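Local coordinates for protein alkaline phosphatase (Thermus thermophilus, PDB 7KWD) that probably hydrolyses phosphate monoesters as a homodimeric alkaline phosphatase that uses zinc and magnesium ions, at residues Glu162-Ile165 / Ala166-Leu170; Phe184-Pro187 / Ala188-Lys191; Pro245-Lys248 / Glu249-Gln252; Asp456-His459 / Val460-Met464. All blocks are in the same frame, centred on the assembly; numbering follows the deposited sequence.

Interaction 1: residues Glu162-Ile165 / Ala166-Leu170; sequences EERI and AEQYL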
loop_
_atom_site.group_PDB
_atom_site.type_symbol
_atom_site.label_atom_id
_atom_site.label_comp_id
_atom_site.label_asym_id
_atom_site.label_seq_id
_atom_site.Cartn_x
_atom_site.Cartn_y
_atom_site.Cartn_z
ATOM N N GLU A 162 11.313 -28.242 9.062
ATOM C CA GLU A 162 12.431 -27.945 8.166
ATOM C C GLU A 162 13.533 -28.971 8.256
ATOM O O GLU A 162 14.303 -29.121 7.293
ATOM C CB GLU A 162 12.983 -26.553 8.472
ATOM C CG GLU A 162 11.951 -25.460 8.129
ATOM C CD GLU A 162 12.498 -24.046 8.321
ATOM O OE1 GLU A 162 12.053 -23.376 9.287
ATOM O OE2 GLU A 162 13.380 -23.642 7.517
ATOM N N GLU A 163 13.635 -29.701 9.374
ATOM C CA GLU A 163 14.596 -30.796 9.439
ATOM C C GLU A 163 14.256 -31.850 8.395
ATOM O O GLU A 163 15.130 -32.342 7.666
ATOM C CB GLU A 163 14.618 -31.377 10.860
ATOM C CG GLU A 163 15.920 -32.075 11.189
ATOM C CD GLU A 163 16.062 -32.518 12.645
ATOM O OE1 GLU A 163 16.216 -33.757 12.845
ATOM O OE2 GLU A 163 16.041 -31.641 13.546
ATOM N N ARG A 164 12.975 -32.159 8.260
ATOM C CA ARG A 164 12.536 -33.096 7.230
ATOM C C ARG A 164 12.666 -32.491 5.833
ATOM O O ARG A 164 13.086 -33.178 4.890
ATOM C CB ARG A 164 11.084 -33.496 7.526
ATOM C CG ARG A 164 10.366 -34.311 6.434
ATOM C CD ARG A 164 11.112 -35.604 6.052
ATOM N NE ARG A 164 10.450 -36.237 4.916
ATOM C CZ ARG A 164 11.061 -36.870 3.911
ATOM N NH1 ARG A 164 12.384 -36.989 3.883
ATOM N NH2 ARG A 164 10.323 -37.377 2.923
ATOM N N ILE A 165 12.305 -31.209 5.682
ATOM C CA ILE A 165 12.408 -30.536 4.388
ATOM C C ILE A 165 13.846 -30.600 3.855
ATOM O O ILE A 165 14.069 -30.828 2.668
ATOM C CB ILE A 165 11.894 -29.087 4.530
ATOM C CG1 ILE A 165 10.369 -29.083 4.762
ATOM C CG2 ILE A 165 12.189 -28.261 3.269
ATOM C CD1 ILE A 165 9.831 -27.723 5.222
ATOM N N ALA A 166 14.834 -30.446 4.731
ATOM C CA ALA A 166 16.229 -30.559 4.308
ATOM C C ALA A 166 16.518 -31.928 3.713
ATOM O O ALA A 166 17.283 -32.047 2.745
ATOM C CB ALA A 166 17.161 -30.273 5.497
ATOM N N GLU A 167 15.891 -32.973 4.261
ATOM C CA GLU A 167 16.031 -34.291 3.668
ATOM C C GLU A 167 15.354 -34.324 2.304
ATOM O O GLU A 167 15.873 -34.908 1.342
ATOM C CB GLU A 167 15.414 -35.367 4.587
ATOM C CG GLU A 167 16.015 -35.542 5.987
ATOM C CD GLU A 167 15.103 -36.392 6.887
ATOM O OE1 GLU A 167 14.578 -37.396 6.399
ATOM O OE2 GLU A 167 14.868 -36.040 8.054
ATOM N N GLN A 168 14.170 -33.722 2.212
ATOM C CA GLN A 168 13.470 -33.662 0.929
ATOM C C GLN A 168 14.291 -32.913 -0.120
ATOM O O GLN A 168 14.248 -33.252 -1.304
ATOM C CB GLN A 168 12.112 -33.008 1.137
ATOM C CG GLN A 168 11.135 -33.863 1.949
ATOM C CD GLN A 168 9.829 -33.136 2.178
ATOM O OE1 GLN A 168 9.688 -32.403 3.156
ATOM N NE2 GLN A 168 8.870 -33.332 1.277
ATOM N N TYR A 169 15.039 -31.880 0.302
ATOM C CA TYR A 169 15.909 -31.153 -0.623
ATOM C C TYR A 169 16.989 -32.057 -1.203
ATOM O O TYR A 169 17.294 -31.998 -2.413
ATOM C CB TYR A 169 16.564 -29.980 0.105
ATOM C CG TYR A 169 15.743 -28.733 0.212
ATOM C CD1 TYR A 169 14.373 -28.725 -0.078
ATOM C CD2 TYR A 169 16.345 -27.544 0.550
ATOM C CE1 TYR A 169 13.647 -27.546 0.003
ATOM C CE2 TYR A 169 15.633 -26.371 0.637
ATOM C CZ TYR A 169 14.282 -26.373 0.365
ATOM O OH TYR A 169 13.595 -25.169 0.461
ATOM N N LEU A 170 17.602 -32.891 -0.351
ATOM C CA LEU A 170 18.595 -33.841 -0.843
ATOM C C LEU A 170 17.994 -34.766 -1.894
ATOM O O LEU A 170 18.613 -35.028 -2.925
ATOM C CB LEU A 170 19.155 -34.651 0.328
ATOM C CG LEU A 170 20.181 -35.745 0.019
ATOM C CD1 LEU A 170 21.446 -35.181 -0.653
ATOM C CD2 LEU A 170 20.552 -36.512 1.306
#

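Interaction 2: residues Phe184-Pro187 / Ala188-Lys191; sequences FFNP and ARRK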
loop_
_atom_site.group_PDB
_atom_site.type_symbol
_atom_site.label_atom_id
_atom_site.label_comp_id
_atom_site.label_asym_id
_atom_site.label_seq_id
_atom_site.Cartn_x
_atom_site.Cartn_y
_atom_site.Cartn_z
ATOM N N PHE A 184 19.316 -27.247 10.610
ATOM C CA PHE A 184 18.603 -28.343 9.961
ATOM C C PHE A 184 19.530 -29.278 9.188
ATOM O O PHE A 184 19.062 -30.293 8.644
ATOM C CB PHE A 184 17.490 -27.797 9.028
ATOM C CG PHE A 184 16.589 -26.802 9.700
ATOM C CD1 PHE A 184 15.837 -27.169 10.803
ATOM C CD2 PHE A 184 16.507 -25.491 9.241
ATOM C CE1 PHE A 184 15.041 -26.237 11.458
ATOM C CE2 PHE A 184 15.711 -24.567 9.862
ATOM C CZ PHE A 184 14.964 -24.931 10.979
ATOM N N PHE A 185 20.831 -29.003 9.160
ATOM C CA PHE A 185 21.764 -29.840 8.415
ATOM C C PHE A 185 22.890 -30.410 9.265
ATOM O O PHE A 185 23.391 -31.496 8.970
ATOM C CB PHE A 185 22.395 -29.029 7.269
ATOM C CG PHE A 185 21.429 -28.649 6.178
ATOM C CD1 PHE A 185 20.601 -27.541 6.324
ATOM C CD2 PHE A 185 21.369 -29.378 4.997
ATOM C CE1 PHE A 185 19.714 -27.169 5.300
ATOM C CE2 PHE A 185 20.479 -29.020 3.989
ATOM C CZ PHE A 185 19.651 -27.915 4.154
ATOM N N ASN A 186 23.278 -29.720 10.288
ATOM C CA ASN A 186 24.432 -30.032 11.125
ATOM C C ASN A 186 24.117 -31.174 12.077
ATOM O O ASN A 186 23.141 -31.088 12.833
ATOM C CB ASN A 186 24.752 -28.745 11.898
ATOM C CG ASN A 186 26.037 -28.801 12.667
ATOM O OD1 ASN A 186 26.517 -29.851 13.072
ATOM N ND2 ASN A 186 26.578 -27.632 12.910
ATOM N N PRO A 187 24.913 -32.254 12.080
ATOM C CA PRO A 187 24.609 -33.380 12.997
ATOM C C PRO A 187 24.581 -32.972 14.451
ATOM O O PRO A 187 23.909 -33.614 15.267
ATOM C CB PRO A 187 25.735 -34.398 12.744
ATOM C CG PRO A 187 26.838 -33.637 12.091
ATOM C CD PRO A 187 26.189 -32.439 11.364
ATOM N N ALA A 188 25.251 -31.894 14.799
ATOM C CA ALA A 188 25.256 -31.411 16.165
ATOM C C ALA A 188 24.051 -30.559 16.516
ATOM O O ALA A 188 23.976 -30.092 17.655
ATOM C CB ALA A 188 26.530 -30.584 16.402
ATOM N N ARG A 189 23.129 -30.325 15.573
ATOM C CA ARG A 189 21.928 -29.528 15.805
ATOM C C ARG A 189 20.652 -30.291 15.506
ATOM O O ARG A 189 19.672 -30.174 16.242
ATOM C CB ARG A 189 21.958 -28.256 14.924
ATOM C CG ARG A 189 23.111 -27.323 15.206
ATOM C CD ARG A 189 22.844 -26.517 16.485
ATOM N NE ARG A 189 21.906 -25.411 16.317
ATOM C CZ ARG A 189 20.765 -25.274 16.991
ATOM N NH1 ARG A 189 20.388 -26.157 17.905
ATOM N NH2 ARG A 189 19.980 -24.236 16.761
ATOM N N ARG A 190 20.641 -31.040 14.411
ATOM C CA ARG A 190 19.489 -31.845 14.057
ATOM C C ARG A 190 19.060 -32.748 15.210
ATOM O O ARG A 190 19.887 -33.340 15.910
ATOM C CB ARG A 190 19.828 -32.687 12.828
ATOM C CG ARG A 190 19.879 -31.889 11.510
ATOM C CD ARG A 190 20.100 -32.820 10.299
ATOM N NE ARG A 190 19.086 -33.871 10.222
ATOM C CZ ARG A 190 18.007 -33.807 9.447
ATOM N NH1 ARG A 190 17.778 -32.737 8.682
ATOM N NH2 ARG A 190 17.164 -34.800 9.444
ATOM N N LYS A 191 17.750 -32.886 15.374
ATOM C CA LYS A 191 17.227 -33.708 16.459
ATOM C C LYS A 191 17.607 -35.162 16.277
ATOM O O LYS A 191 17.822 -35.867 17.268
ATOM C CB LYS A 191 15.707 -33.551 16.557
ATOM C CG LYS A 191 15.270 -32.108 16.791
ATOM C CD LYS A 191 13.742 -32.024 16.889
ATOM C CE LYS A 191 13.247 -30.622 16.611
ATOM N NZ LYS A 191 13.065 -29.967 17.907
#

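Interaction 3: residues Pro245-Lys248 / Glu249-Gln252; sequences PSLK and EMVQ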
loop_
_atom_site.group_PDB
_atom_site.type_symbol
_atom_site.label_atom_id
_atom_site.label_comp_id
_atom_site.label_asym_id
_atom_site.label_seq_id
_atom_site.Cartn_x
_atom_site.Cartn_y
_atom_site.Cartn_z
ATOM N N PRO A 245 27.271 -13.959 3.878
ATOM C CA PRO A 245 27.188 -13.391 2.525
ATOM C C PRO A 245 25.998 -12.452 2.415
ATOM O O PRO A 245 25.038 -12.534 3.185
ATOM C CB PRO A 245 27.041 -14.613 1.620
ATOM C CG PRO A 245 26.483 -15.709 2.502
ATOM C CD PRO A 245 26.753 -15.345 3.942
ATOM N N SER A 246 26.121 -11.495 1.501
ATOM C CA SER A 246 24.981 -10.710 1.050
ATOM C C SER A 246 24.135 -11.540 0.085
ATOM O O SER A 246 24.602 -12.514 -0.510
ATOM C CB SER A 246 25.449 -9.436 0.334
ATOM O OG SER A 246 26.204 -9.780 -0.827
ATOM N N LEU A 247 22.886 -11.133 -0.105
ATOM C CA LEU A 247 22.093 -11.820 -1.124
ATOM C C LEU A 247 22.815 -11.784 -2.474
ATOM O O LEU A 247 22.880 -12.799 -3.188
ATOM C CB LEU A 247 20.704 -11.207 -1.196
ATOM C CG LEU A 247 19.708 -11.981 -2.083
ATOM C CD1 LEU A 247 19.584 -13.422 -1.659
ATOM C CD2 LEU A 247 18.351 -11.269 -2.016
ATOM N N LYS A 248 23.407 -10.633 -2.818
ATOM C CA LYS A 248 24.130 -10.524 -4.084
ATOM C C LYS A 248 25.219 -11.578 -4.197
ATOM O O LYS A 248 25.360 -12.238 -5.247
ATOM C CB LYS A 248 24.751 -9.124 -4.216
ATOM C CG LYS A 248 25.560 -8.923 -5.518
ATOM C CD LYS A 248 26.176 -7.513 -5.518
ATOM C CE LYS A 248 26.827 -7.141 -6.853
ATOM N NZ LYS A 248 27.489 -5.803 -6.724
ATOM N N GLU A 249 26.026 -11.736 -3.143
ATOM C CA GLU A 249 27.123 -12.705 -3.193
ATOM C C GLU A 249 26.604 -14.109 -3.456
ATOM O O GLU A 249 27.254 -14.908 -4.137
ATOM C CB GLU A 249 27.924 -12.678 -1.882
ATOM C CG GLU A 249 28.924 -11.507 -1.806
ATOM C CD GLU A 249 29.553 -11.283 -0.425
ATOM O OE1 GLU A 249 28.912 -11.526 0.629
ATOM O OE2 GLU A 249 30.712 -10.838 -0.408
ATOM N N MET A 250 25.452 -14.441 -2.886
ATOM C CA MET A 250 24.875 -15.763 -3.114
ATOM C C MET A 250 24.387 -15.900 -4.552
ATOM O O MET A 250 24.668 -16.907 -5.208
ATOM C CB MET A 250 23.743 -16.006 -2.110
ATOM C CG MET A 250 24.256 -16.293 -0.692
ATOM S SD MET A 250 23.015 -16.854 0.475
ATOM C CE MET A 250 22.230 -15.491 1.050
ATOM N N VAL A 251 23.697 -14.880 -5.084
ATOM C CA VAL A 251 23.292 -14.945 -6.494
ATOM C C VAL A 251 24.511 -15.040 -7.423
ATOM O O VAL A 251 24.500 -15.798 -8.406
ATOM C CB VAL A 251 22.398 -13.742 -6.842
ATOM C CG1 VAL A 251 22.100 -13.735 -8.309
ATOM C CG2 VAL A 251 21.069 -13.807 -6.047
ATOM N N GLN A 252 25.572 -14.264 -7.149
ATOM C CA GLN A 252 26.755 -14.313 -8.022
ATOM C C GLN A 252 27.299 -15.732 -8.140
ATOM O O GLN A 252 27.801 -16.115 -9.206
ATOM C CB GLN A 252 27.856 -13.387 -7.500
ATOM C CG GLN A 252 27.497 -11.931 -7.568
ATOM C CD GLN A 252 28.573 -11.015 -6.992
ATOM O OE1 GLN A 252 28.864 -11.033 -5.778
ATOM N NE2 GLN A 252 29.125 -10.149 -7.851
#

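Interaction 4: residues Asp456-His459 / Val460-Met464; sequences DNTH and VFRLM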
loop_
_atom_site.group_PDB
_atom_site.type_symbol
_atom_site.label_atom_id
_atom_site.label_comp_id
_atom_site.label_asym_id
_atom_site.label_seq_id
_atom_site.Cartn_x
_atom_site.Cartn_y
_atom_site.Cartn_z
ATOM N N ASP A 456 -4.771 -12.283 -9.964
ATOM C CA ASP A 456 -4.710 -13.095 -8.754
ATOM C C ASP A 456 -3.311 -13.656 -8.603
ATOM O O ASP A 456 -2.609 -13.874 -9.589
ATOM C CB ASP A 456 -5.737 -14.220 -8.799
ATOM C CG ASP A 456 -5.881 -14.914 -7.469
ATOM O OD1 ASP A 456 -6.348 -14.254 -6.511
ATOM O OD2 ASP A 456 -5.504 -16.100 -7.388
ATOM N N ASN A 457 -2.893 -13.893 -7.349
ATOM C CA ASN A 457 -1.536 -14.407 -7.194
ATOM C C ASN A 457 -1.368 -15.745 -7.915
ATOM O O ASN A 457 -0.263 -16.062 -8.387
ATOM C CB ASN A 457 -1.139 -14.456 -5.712
ATOM C CG ASN A 457 -2.062 -15.290 -4.817
ATOM O OD1 ASN A 457 -3.070 -15.870 -5.236
ATOM N ND2 ASN A 457 -1.695 -15.344 -3.550
ATOM N N THR A 458 -2.455 -16.502 -8.096
ATOM C CA THR A 458 -2.321 -17.763 -8.817
ATOM C C THR A 458 -1.923 -17.545 -10.268
ATOM O O THR A 458 -1.487 -18.480 -10.938
ATOM C CB THR A 458 -3.617 -18.575 -8.812
ATOM O OG1 THR A 458 -4.723 -17.764 -9.251
ATOM C CG2 THR A 458 -3.884 -19.092 -7.398
ATOM N N HIS A 459 -2.076 -16.335 -10.779
ATOM C CA HIS A 459 -1.705 -16.117 -12.170
ATOM C C HIS A 459 -0.202 -16.189 -12.370
ATOM O O HIS A 459 0.265 -16.430 -13.496
ATOM C CB HIS A 459 -2.221 -14.787 -12.663
ATOM C CG HIS A 459 -2.188 -14.673 -14.144
ATOM N ND1 HIS A 459 -2.851 -15.561 -14.964
ATOM C CD2 HIS A 459 -1.516 -13.830 -14.959
ATOM C CE1 HIS A 459 -2.615 -15.242 -16.223
ATOM N NE2 HIS A 459 -1.818 -14.190 -16.246
ATOM N N VAL A 460 0.577 -15.995 -11.299
ATOM C CA VAL A 460 2.011 -16.135 -11.453
ATOM C C VAL A 460 2.348 -17.549 -11.916
ATOM O O VAL A 460 3.238 -17.748 -12.763
ATOM C CB VAL A 460 2.735 -15.752 -10.157
ATOM C CG1 VAL A 460 4.150 -16.209 -10.282
ATOM C CG2 VAL A 460 2.591 -14.249 -9.942
ATOM N N PHE A 461 1.610 -18.546 -11.419
ATOM C CA PHE A 461 1.772 -19.913 -11.909
ATOM C C PHE A 461 1.540 -20.009 -13.416
ATOM O O PHE A 461 2.337 -20.610 -14.135
ATOM C CB PHE A 461 0.801 -20.825 -11.172
ATOM C CG PHE A 461 0.868 -22.270 -11.598
ATOM C CD1 PHE A 461 1.934 -23.072 -11.216
ATOM C CD2 PHE A 461 -0.141 -22.819 -12.383
ATOM C CE1 PHE A 461 1.989 -24.404 -11.583
ATOM C CE2 PHE A 461 -0.082 -24.140 -12.769
ATOM C CZ PHE A 461 0.977 -24.939 -12.360
ATOM N N ARG A 462 0.453 -19.401 -13.914
ATOM C CA ARG A 462 0.179 -19.433 -15.348
ATOM C C ARG A 462 1.262 -18.739 -16.157
ATOM O O ARG A 462 1.649 -19.216 -17.234
ATOM C CB ARG A 462 -1.185 -18.797 -15.623
ATOM C CG ARG A 462 -2.280 -19.630 -15.011
ATOM C CD ARG A 462 -3.665 -19.211 -15.451
ATOM N NE ARG A 462 -4.599 -19.682 -14.452
ATOM C CZ ARG A 462 -4.955 -18.957 -13.401
ATOM N NH1 ARG A 462 -4.476 -17.725 -13.262
ATOM N NH2 ARG A 462 -5.784 -19.464 -12.508
ATOM N N LEU A 463 1.776 -17.612 -15.658
ATOM C CA LEU A 463 2.839 -16.925 -16.374
ATOM C C LEU A 463 4.103 -17.771 -16.435
ATOM O O LEU A 463 4.780 -17.821 -17.468
ATOM C CB LEU A 463 3.152 -15.592 -15.705
ATOM C CG LEU A 463 2.022 -14.576 -15.630
ATOM C CD1 LEU A 463 2.503 -13.415 -14.760
ATOM C CD2 LEU A 463 1.648 -14.137 -16.985
ATOM N N MET A 464 4.462 -18.411 -15.328
ATOM C CA MET A 464 5.636 -19.275 -15.358
ATOM C C MET A 464 5.440 -20.415 -16.341
ATOM O O MET A 464 6.370 -20.779 -17.086
ATOM C CB MET A 464 5.933 -19.823 -13.971
ATOM C CG MET A 464 6.287 -18.746 -12.987
ATOM S SD MET A 464 7.124 -19.356 -11.521
ATOM C CE MET A 464 5.839 -20.283 -10.695
#

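Interaction 1: residues Glu162-Ile165 / Ala166-Leu170
Arg164 reaches Glu167 and Gln168, three and four residues further along helix 162-172, on its polar side. Arg164 NH1 makes a weak salt bridge with Glu167 OE1 at 3.4 Å, the carboxylate plane turned 56° from that of the guanidinium. Glu167 OE2 meanwhile takes a second arginine, Arg190. Gln168 lies across the guanidinium of Arg164 at about a right angle, with Gln168 CG over the centre of one face, 3.6 Å from Arg164 CZ. The amide end of Gln168 is bound by Ser155 and Asn156, which hold the chain where its methylene can rest on the arginine.

Among the apolar contacts, Ile165 and Tyr169 run side by side. Ile165 CG2, anti to the backbone N, is placed beside the ring and meets Tyr169 CE1 at 3.6 Å; the phenol OH bonds to Val144 O.

The backbone bonds follow the i to i+4 pattern: Ala166 N to Glu162 O, 2.9 Å; Gln168 N to Arg164 O, 2.9 Å; and Tyr169 N to Ile165 O, 2.8 Å. They are those of a regular alpha-helix, and the side chains make it amphipathic: its Ile165-Tyr169 side packs on helix 147-153, which carries the magnesium ligand Thr148.

Interaction 2: residues Phe184-Pro187 / Ala188-Lys191
Arg190 curls back to the carbonyl of Phe184, six residues earlier. The bend at chi3 (56°) brings the guanidinium edge-on to that oxygen: Arg190 NH1 bonds to Phe184 O at 2.8 Å, and the oxygen lies only 8° out of the guanidinium plane. NH1 also bonds to Glu163 O, while NH2 makes a salt bridge with Asp192. Cutting Arg190 back to a leucine takes away the guanidinium and is likely to leave the carbonyls of Phe184 and Glu163 without their shared donor and the Asp192 carboxylate without its positive mate.

Asn186 reaches Ala188 through its amide oxygen. With CG anti to the backbone N, Asn186 OD1 takes Ala188 N at 3.0 Å from above the amide plane, an Asx turn, while ND2 bonds to Asp182. The side chain crosses that of Arg189 at a slant, Asn186 CB to Arg189 CG 4.0 Å, with amide and guanidinium planes 67° apart; the far end of Arg189 goes to Asp228. Asn186 O holds two backbone donors, Arg189 N at 2.8 Å and Arg190 N at 3.0 Å, and so closes the turn.

This loop joins strand 176-178 to helix 196-202, with Phe184, Phe185 and Arg190 packed against helix 162-172 and the last two also touching Leu196 of helix 196-202.

Interaction 3: residues Pro245-Lys248 / Glu249-Gln252
Met250 N bonds to Ser246 O at 3.2 Å, Val251 N to Leu247 O at 2.9 Å and Gln252 N to Lys248 O at 2.8 Å, the first i to i+4 bonds of helix 247-259. Ser246 is the N-cap, and with Glu249 it forms a capping box. Ser246 OG, held between its own backbone N and carbonyl carbon (chi1 62°), accepts from Glu249 N at 3.0 Å. In return Glu249 OE1 accepts from Ser246 N at 2.9 Å, met on its anti side and 21° out of the carboxylate plane. The first torsion of Glu249 (chi1 -80°, CG beside the backbone N) directs the extended chain back along the helix start, with Glu249 CG passing Ser246 OG at 3.4 Å. With an alanine at Glu249 the carboxylate is gone, and Ser246 N would probably lose its acceptor, the start of the helix being less firmly closed.

On the apolar side, Pro245 CG touches Met250 CG at 3.9 Å, the two side chains meeting at a slant, and Leu247 CD1 approaches Met250 CE. Gln252 CG lies against Lys248 O, 3.2 Å away.

Leu247 and Val251 pack on strands 135-140 and 265-271 and on helix 283-306, while Met250 reaches Val139 of the first strand and, with Pro245, the loop residue Phe226.

Interaction 4: residues Asp456-His459 / Val460-Met464
The His459 ring receives Arg462 at its edge: Arg462 NH1 lies in the ring plane and donates to His459 ND1 at 3.2 Å, with an N-H...N angle of 150°. The same bond lies near the plane of the guanidinium, and the two planes are 33° apart. Thr458 O lies over one face of that guanidinium. Because NH1 donates to ND1, that nitrogen serves as an acceptor, while NE2 on the far side of the ring bonds to Pro32 O; the imidazole is thus fixed in rotation by a partner at each nitrogen. His459 CG is anti to the backbone N (chi1 -165°), which swings the ring alongside the following turn, where Leu463, crossing the histidine side chain at about a right angle, brings CD2 to 3.5 Å from His459 NE2.

Ahead of the helix, Asp456 OD2 grips Thr458 twice, through Thr458 OG1 at 2.6 Å on its anti lone pair and through Thr458 N at 3.2 Å from above the carboxylate plane. These bonds lie within a type I turn from Asp456 to His459, closed by His459 N to Asp456 O, 2.8 Å. Val460 N then bonds to Asn457 O at 3.0 Å and Leu463 N to His459 O at 2.9 Å, starting the helix.

Strand 454-456 thus passes through a capped turn into helix 459-468. Asn457, Thr458 and Val460 pack on helix 95-104, which begins at Ser95, and Met464 lies against strand 40-46 and helix 125-131.

Overall arrangement
The four contacts come in series along the chain, all within the alkaline phosphatase fold. Interactions 1 and 2 are neighbours, their centres 11 Å apart: the loop 184-191 lies against helix 162-172, with Lys191 N bonded to the Glu163 carboxylate. Interaction 3 stands apart, about 22 Å from interaction 1 and 24 Å from interaction 2 between centres, at the start of helix 247-259. Interaction 4 lies about 36 Å from interaction 2 between centres, the widest separation. Strand 135-140 pairs with both 176-178 and 265-271, linking the surroundings of interactions 1 to 3. None of the four supplies a metal ligand; all are local packing and capping, their nearest side chains about 10 Å or more from an ion.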